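Local coordinates for protein beta-glucoside kinase (Listeria monocytogenes, PDB 4HTL) that phosphorylates cellobiose with ATP to give cellobiose-6'-phosphate, and may also regulate transcription of the cellobiose phosphotransferase operon, at residues T227-L232 / T239-G244. Residues are numbered along the deposited sequence; the frame is centred on the assembly and turned at random.
Sequences TGLYNL and THIFIG
Ile241, on strand 240-244, reaches across to Leu229 and Leu232, which lie about one turn apart on helix 212-236. Its CB points toward the helix. From there CG2, anti to the backbone N, lies 4.0 Å from Leu229 CD2. CG1 makes no close contact itself, but the extended chi2 of 176° carries CD1 out to the helix. There CD1 meets Leu229 CD2 at 3.8 Å and Leu232 CB at 4.3 Å, bridging the two leucines. The same Leu229 methyl thus meets both methyls of Ile241, CG2 and CD1, the two side chains running obliquely to each other, and also reaches Ile243 CD1 at 4.3 Å. No hydrogen bond joins the segments; the interface is buried and wholly aliphatic. The axes of helix segment 227-232 and strand 240-244 approach to 10.9 Å at 148°, roughly antiparallel, as expected where a helix leads through a short turn into the next strand of an alpha/beta domain of the actin-like ATPase fold. Helix 212-236 also faces the second subunit: Tyr230 stacks on Phe160 of that subunit, whose backbone N donates a hydrogen bond to Asn231 OD1. Strand 240-244 lies between 126-131 and 270-273 in the mixed sheet. Leu229 and Leu232 also rest on Leu129 and Leu127 of strand 126-131, while Ile243 packs on helix 253-261.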
loop_
_atom_site.group_PDB
_atom_site.type_symbol
_atom_site.label_atom_id
_atom_site.label_comp_id
_atom_site.label_asym_id
_atom_site.label_seq_id
_atom_site.Cartn_x
_atom_site.Cartn_y
_atom_site.Cartn_z
ATOM N N THR A 227 -4.186 -6.578 12.171
ATOM C CA THR A 227 -2.975 -5.796 12.019
ATOM C C THR A 227 -2.781 -5.496 10.521
ATOM O O THR A 227 -2.546 -4.357 10.142
ATOM C CB THR A 227 -1.773 -6.523 12.634
ATOM O OG1 THR A 227 -2.054 -6.764 14.027
ATOM C CG2 THR A 227 -0.461 -5.750 12.464
ATOM N N GLY A 228 -2.879 -6.529 9.685
ATOM C CA GLY A 228 -2.751 -6.339 8.273
ATOM C C GLY A 228 -3.862 -5.495 7.681
ATOM O O GLY A 228 -3.589 -4.639 6.841
ATOM N N LEU A 229 -5.099 -5.717 8.101
ATOM C CA LEU A 229 -6.240 -4.927 7.578
ATOM C C LEU A 229 -6.071 -3.438 7.913
ATOM O O LEU A 229 -6.270 -2.590 7.059
ATOM C CB LEU A 229 -7.557 -5.410 8.117
ATOM C CG LEU A 229 -8.175 -6.714 7.573
ATOM C CD1 LEU A 229 -9.452 -7.014 8.401
ATOM C CD2 LEU A 229 -8.434 -6.649 6.049
ATOM N N TYR A 230 -5.647 -3.134 9.125
ATOM C CA TYR A 230 -5.445 -1.730 9.578
ATOM C C TYR A 230 -4.380 -1.083 8.714
ATOM O O TYR A 230 -4.581 -0.017 8.149
ATOM C CB TYR A 230 -5.039 -1.761 11.020
ATOM C CG TYR A 230 -4.931 -0.444 11.760
ATOM C CD1 TYR A 230 -5.989 0.042 12.525
ATOM C CD2 TYR A 230 -3.782 0.308 11.722
ATOM C CE1 TYR A 230 -5.866 1.196 13.268
ATOM C CE2 TYR A 230 -3.670 1.473 12.445
ATOM C CZ TYR A 230 -4.715 1.903 13.233
ATOM O OH TYR A 230 -4.585 3.050 13.955
ATOM N N ASN A 231 -3.268 -1.796 8.500
ATOM C CA ASN A 231 -2.238 -1.252 7.637
ATOM C C ASN A 231 -2.799 -0.948 6.234
ATOM O O ASN A 231 -2.521 0.112 5.638
ATOM C CB ASN A 231 -1.077 -2.231 7.442
ATOM C CG ASN A 231 -0.133 -2.337 8.654
ATOM O OD1 ASN A 231 -0.107 -1.469 9.514
ATOM N ND2 ASN A 231 0.727 -3.385 8.627
ATOM N N LEU A 232 -3.484 -1.930 5.650
ATOM C CA LEU A 232 -4.023 -1.770 4.301
ATOM C C LEU A 232 -5.021 -0.617 4.174
ATOM O O LEU A 232 -5.048 0.096 3.161
ATOM C CB LEU A 232 -4.674 -3.074 3.823
ATOM C CG LEU A 232 -3.770 -4.268 3.549
ATOM C CD1 LEU A 232 -4.569 -5.539 3.332
ATOM C CD2 LEU A 232 -2.688 -4.043 2.492
ATOM N N THR A 239 -12.405 1.315 -0.599
ATOM C CA THR A 239 -13.768 1.262 -0.104
ATOM C C THR A 239 -14.134 -0.135 0.435
ATOM O O THR A 239 -14.930 -0.261 1.372
ATOM C CB THR A 239 -14.756 1.687 -1.215
ATOM O OG1 THR A 239 -14.679 0.774 -2.327
ATOM C CG2 THR A 239 -14.480 3.151 -1.623
ATOM N N HIS A 240 -13.510 -1.156 -0.148
ATOM C CA HIS A 240 -13.845 -2.570 0.096
ATOM C C HIS A 240 -12.570 -3.385 0.135
ATOM O O HIS A 240 -11.646 -3.144 -0.653
ATOM C CB HIS A 240 -14.709 -3.168 -1.017
ATOM C CG HIS A 240 -16.076 -2.584 -1.116
ATOM N ND1 HIS A 240 -16.292 -1.296 -1.490
ATOM C CD2 HIS A 240 -17.319 -3.146 -0.901
ATOM C CE1 HIS A 240 -17.608 -1.060 -1.508
ATOM N NE2 HIS A 240 -18.241 -2.189 -1.133
ATOM N N ILE A 241 -12.510 -4.336 1.054
ATOM C CA ILE A 241 -11.502 -5.392 1.025
ATOM C C ILE A 241 -12.231 -6.712 0.984
ATOM O O ILE A 241 -12.989 -7.057 1.902
ATOM C CB ILE A 241 -10.546 -5.350 2.238
ATOM C CG1 ILE A 241 -9.839 -3.961 2.312
ATOM C CG2 ILE A 241 -9.506 -6.497 2.190
ATOM C CD1 ILE A 241 -8.952 -3.786 3.528
ATOM N N PHE A 242 -11.988 -7.440 -0.087
ATOM C CA PHE A 242 -12.600 -8.750 -0.286
ATOM C C PHE A 242 -11.662 -9.831 0.194
ATOM O O PHE A 242 -10.506 -9.924 -0.272
ATOM C CB PHE A 242 -12.980 -8.965 -1.747
ATOM C CG PHE A 242 -13.946 -7.921 -2.282
ATOM C CD1 PHE A 242 -15.190 -7.771 -1.723
ATOM C CD2 PHE A 242 -13.571 -7.027 -3.285
ATOM C CE1 PHE A 242 -16.062 -6.798 -2.149
ATOM C CE2 PHE A 242 -14.452 -6.077 -3.736
ATOM C CZ PHE A 242 -15.678 -5.945 -3.169
ATOM N N ILE A 243 -12.157 -10.675 1.098
ATOM C CA ILE A 243 -11.299 -11.667 1.715
ATOM C C ILE A 243 -11.720 -13.058 1.280
ATOM O O ILE A 243 -12.910 -13.380 1.286
ATOM C CB ILE A 243 -11.303 -11.584 3.257
ATOM C CG1 ILE A 243 -11.050 -10.127 3.764
ATOM C CG2 ILE A 243 -10.225 -12.575 3.797
ATOM C CD1 ILE A 243 -11.120 -9.902 5.290
ATOM N N GLY A 244 -10.731 -13.831 0.802
ATOM C CA GLY A 244 -10.955 -15.153 0.293
ATOM C C GLY A 244 -9.885 -16.126 0.755
ATOM O O GLY A 244 -9.080 -15.819 1.631
#